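Local coordinates for probable ss-1,3-N-acetylglucosaminyltransferase (Staphylococcus aureus subsp. aureus N315, PDB 6H21), which is a probable glycosyltransferase of family 2 with a GT-A fold, and binds manganese and uridine-diphosphate-N-acetylglucosamine in the crystal, at residues Y170-L175 and E198-T203. Numbering follows the deposited sequence.
With UD1 (uridine-diphosphate-N-acetylglucosamine), chain X.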
loop_
_atom_site.group_PDB
_atom_site.type_symbol
_atom_site.label_atom_id
_atom_site.label_comp_id
_atom_site.label_asym_id
_atom_site.label_seq_id
_atom_site.Cartn_x
_atom_site.Cartn_y
_atom_site.Cartn_z
ATOM N N TYR C 170 -3.042 25.368 15.555
ATOM C CA TYR C 170 -4.020 24.477 16.169
ATOM C C TYR C 170 -5.031 25.267 17.017
ATOM O O TYR C 170 -5.784 24.680 17.756
ATOM C CB TYR C 170 -3.274 23.405 16.976
ATOM C CG TYR C 170 -2.457 22.506 16.087
ATOM C CD1 TYR C 170 -1.214 22.906 15.626
ATOM C CD2 TYR C 170 -2.960 21.299 15.632
ATOM C CE1 TYR C 170 -0.473 22.113 14.766
ATOM C CE2 TYR C 170 -2.229 20.492 14.778
ATOM C CZ TYR C 170 -0.985 20.900 14.340
ATOM O OH TYR C 170 -0.261 20.111 13.496
ATOM N N ALA C 171 -5.018 26.597 16.908
ATOM C CA ALA C 171 -5.864 27.481 17.700
ATOM C C ALA C 171 -6.248 28.700 16.851
ATOM O O ALA C 171 -5.912 29.837 17.159
ATOM C CB ALA C 171 -5.133 27.880 18.966
ATOM N N LEU C 172 -6.993 28.437 15.782
ATOM C CA LEU C 172 -7.215 29.389 14.727
ATOM C C LEU C 172 -8.624 29.996 14.776
ATOM O O LEU C 172 -9.013 30.708 13.839
ATOM C CB LEU C 172 -6.970 28.672 13.400
ATOM C CG LEU C 172 -5.513 28.421 13.050
ATOM C CD1 LEU C 172 -5.422 27.699 11.717
ATOM C CD2 LEU C 172 -4.702 29.706 13.032
ATOM N N SER C 173 -9.367 29.800 15.865
ATOM C CA SER C 173 -10.649 30.523 16.041
ATOM C C SER C 173 -10.347 32.024 16.123
ATOM O O SER C 173 -9.233 32.420 16.453
ATOM C CB SER C 173 -11.419 30.069 17.260
ATOM O OG SER C 173 -10.954 30.716 18.436
ATOM N N VAL C 174 -11.361 32.847 15.866
ATOM C CA VAL C 174 -11.233 34.283 16.002
ATOM C C VAL C 174 -11.643 34.743 17.410
ATOM O O VAL C 174 -11.809 35.964 17.626
ATOM C CB VAL C 174 -12.051 35.006 14.920
ATOM C CG1 VAL C 174 -11.577 34.598 13.536
ATOM C CG2 VAL C 174 -13.540 34.767 15.094
ATOM N N LEU C 175 -11.754 33.806 18.369
ATOM C CA LEU C 175 -12.217 34.145 19.722
ATOM C C LEU C 175 -11.024 34.612 20.580
ATOM O O LEU C 175 -10.569 33.949 21.520
ATOM C CB LEU C 175 -12.963 32.945 20.301
ATOM C CG LEU C 175 -14.037 32.375 19.374
ATOM C CD1 LEU C 175 -14.660 31.133 19.972
ATOM C CD2 LEU C 175 -15.112 33.417 19.054
ATOM N N GLU C 198 -13.715 29.654 7.291
ATOM C CA GLU C 198 -13.613 31.130 7.091
ATOM C C GLU C 198 -12.884 31.791 8.265
ATOM O O GLU C 198 -12.167 32.776 8.090
ATOM C CB GLU C 198 -14.977 31.806 6.972
ATOM C CG GLU C 198 -15.866 31.220 5.903
ATOM C CD GLU C 198 -15.475 31.587 4.483
ATOM O OE1 GLU C 198 -14.260 31.726 4.220
ATOM O OE2 GLU C 198 -16.393 31.760 3.642
ATOM N N ASP C 199 -13.129 31.268 9.466
ATOM C CA ASP C 199 -12.541 31.785 10.689
ATOM C C ASP C 199 -11.029 31.501 10.690
ATOM O O ASP C 199 -10.229 32.369 11.026
ATOM C CB ASP C 199 -13.268 31.223 11.919
ATOM C CG ASP C 199 -14.690 31.748 12.080
ATOM O OD1 ASP C 199 -15.193 32.383 11.135
ATOM O OD2 ASP C 199 -15.284 31.537 13.167
ATOM N N GLN C 200 -10.641 30.293 10.271
ATOM C CA GLN C 200 -9.212 29.960 10.093
ATOM C C GLN C 200 -8.538 30.951 9.132
ATOM O O GLN C 200 -7.434 31.416 9.383
ATOM C CB GLN C 200 -9.046 28.563 9.494
ATOM C CG GLN C 200 -9.380 27.417 10.424
ATOM C CD GLN C 200 -9.028 26.092 9.777
ATOM O OE1 GLN C 200 -7.866 25.808 9.480
ATOM N NE2 GLN C 200 -10.041 25.269 9.531
ATOM N N LEU C 201 -9.211 31.258 8.019
ATOM C CA LEU C 201 -8.652 32.102 6.993
ATOM C C LEU C 201 -8.428 33.518 7.541
ATOM O O LEU C 201 -7.388 34.108 7.282
ATOM C CB LEU C 201 -9.570 32.129 5.769
ATOM C CG LEU C 201 -9.147 33.113 4.678
ATOM C CD1 LEU C 201 -7.719 32.858 4.233
ATOM C CD2 LEU C 201 -10.094 33.049 3.486
ATOM N N PHE C 202 -9.404 34.032 8.305
ATOM C CA PHE C 202 -9.298 35.355 8.906
ATOM C C PHE C 202 -8.095 35.398 9.860
ATOM O O PHE C 202 -7.290 36.301 9.768
ATOM C CB PHE C 202 -10.592 35.745 9.621
ATOM C CG PHE C 202 -10.557 37.115 10.249
ATOM C CD1 PHE C 202 -9.956 37.307 11.486
ATOM C CD2 PHE C 202 -11.094 38.211 9.593
ATOM C CE1 PHE C 202 -9.916 38.564 12.065
ATOM C CE2 PHE C 202 -11.052 39.466 10.170
ATOM C CZ PHE C 202 -10.455 39.646 11.401
ATOM N N THR C 203 -7.974 34.411 10.758
ATOM C CA THR C 203 -6.878 34.389 11.723
ATOM C C THR C 203 -5.522 34.259 11.012
ATOM O O THR C 203 -4.566 34.966 11.373
ATOM C CB THR C 203 -7.067 33.294 12.777
ATOM O OG1 THR C 203 -8.289 33.537 13.475
ATOM C CG2 THR C 203 -5.929 33.246 13.770
HETATM C "C1'" UD1 X . -18.203 27.149 15.716
HETATM C "C2'" UD1 X . -16.723 27.167 16.108
HETATM C "C3'" UD1 X . -16.334 28.558 16.605
HETATM C "C4'" UD1 X . -16.700 29.599 15.550
HETATM C "C5'" UD1 X . -18.146 29.448 15.070
HETATM C "C6'" UD1 X . -18.479 30.406 13.922
HETATM C "C7'" UD1 X . -15.785 25.038 16.931
HETATM C "C8'" UD1 X . -15.597 24.157 18.137
HETATM N "N2'" UD1 X . -16.456 26.173 17.140
HETATM O "O1'" UD1 X . -18.962 27.476 16.885
HETATM O "O3'" UD1 X . -14.928 28.602 16.894
HETATM O "O4'" UD1 X . -16.523 30.901 16.111
HETATM O "O5'" UD1 X . -18.434 28.092 14.669
HETATM O "O6'" UD1 X . -17.552 30.301 12.845
HETATM O "O7'" UD1 X . -15.342 24.735 15.836
HETATM N N1 UD1 X . -24.564 33.185 13.761
HETATM C C2 UD1 X . -24.877 34.204 12.843
HETATM N N3 UD1 X . -25.699 33.986 11.824
HETATM C C4 UD1 X . -26.260 32.797 11.643
HETATM C C5 UD1 X . -25.979 31.756 12.529
HETATM C C6 UD1 X . -25.107 31.963 13.600
HETATM O O2 UD1 X . -24.384 35.334 12.955
HETATM O O4 UD1 X . -27.038 32.661 10.673
HETATM C C1B UD1 X . -23.635 33.515 14.842
HETATM C C2B UD1 X . -24.053 32.993 16.206
HETATM O "O2'" UD1 X . -25.050 33.825 16.788
HETATM C C3B UD1 X . -22.727 33.009 16.950
HETATM C C4B UD1 X . -21.694 32.742 15.858
HETATM O O4B UD1 X . -22.345 32.958 14.596
HETATM O O3B UD1 X . -22.492 34.295 17.538
HETATM C C5B UD1 X . -21.166 31.319 15.884
HETATM O O5B UD1 X . -22.264 30.430 16.032
HETATM P PA UD1 X . -22.250 29.230 17.090
HETATM O O1A UD1 X . -23.579 28.561 16.952
HETATM O O2A UD1 X . -21.716 29.661 18.454
HETATM O O3A UD1 X . -21.166 28.301 16.404
HETATM P PB UD1 X . -20.478 27.053 17.121
HETATM O O1B UD1 X . -20.803 25.833 16.315
HETATM O O2B UD1 X . -20.732 27.023 18.621
HETATM O O HOH W 1 -13.765 31.322 15.177
#
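T203 turns its hydroxyl to the backbone of L172: OG1 donates to L172 O at 2.9 Å, the one direct hydrogen bond between loop 170-175 and the helix that starts at 198. The donor stands 54° out of the carbonyl plane, with a C=O...OG1 angle of 125°, so the hydroxyl approaches from above the peptide. T203 OG1 reaches this bond from a position anti to its own carbonyl carbon (chi1 -60°). The methyl CG2 of T203, anti to the backbone N, meets L172 CD2 at 3.8 Å. The other branch of L172, CD1, lies near the amide end of Q200, whose side chain runs at about a right angle to the leucine; Q200 OE1 itself is bonded to Y274 of helix 264-281. V174 sends CG1 into the helix, where it touches the backbone oxygen of D199 and T203 OG1. V174 CG1 also meets F202 CD1 at 3.8 Å, approaching the ring obliquely. That ring also stacks on F190. Toward the ligand, one water ties loop to helix: it accepts from V174 N (2.9 Å), donates to D199 OD2 (2.5 Å) and hydrogen-bonds O4' of uridine-diphosphate-N-acetylglucosamine. D199 OD2 further accepts from O6' of the ligand at 2.6 Å and forms a salt bridge with R94, which also bonds the ligand. Within the loop, L175 N donates to S173 OG (3.2 Å), an ST turn beside the sugar. Loop and helix thus line part of the sugar end of the ligand pocket in a GT-A glycosyltransferase fold.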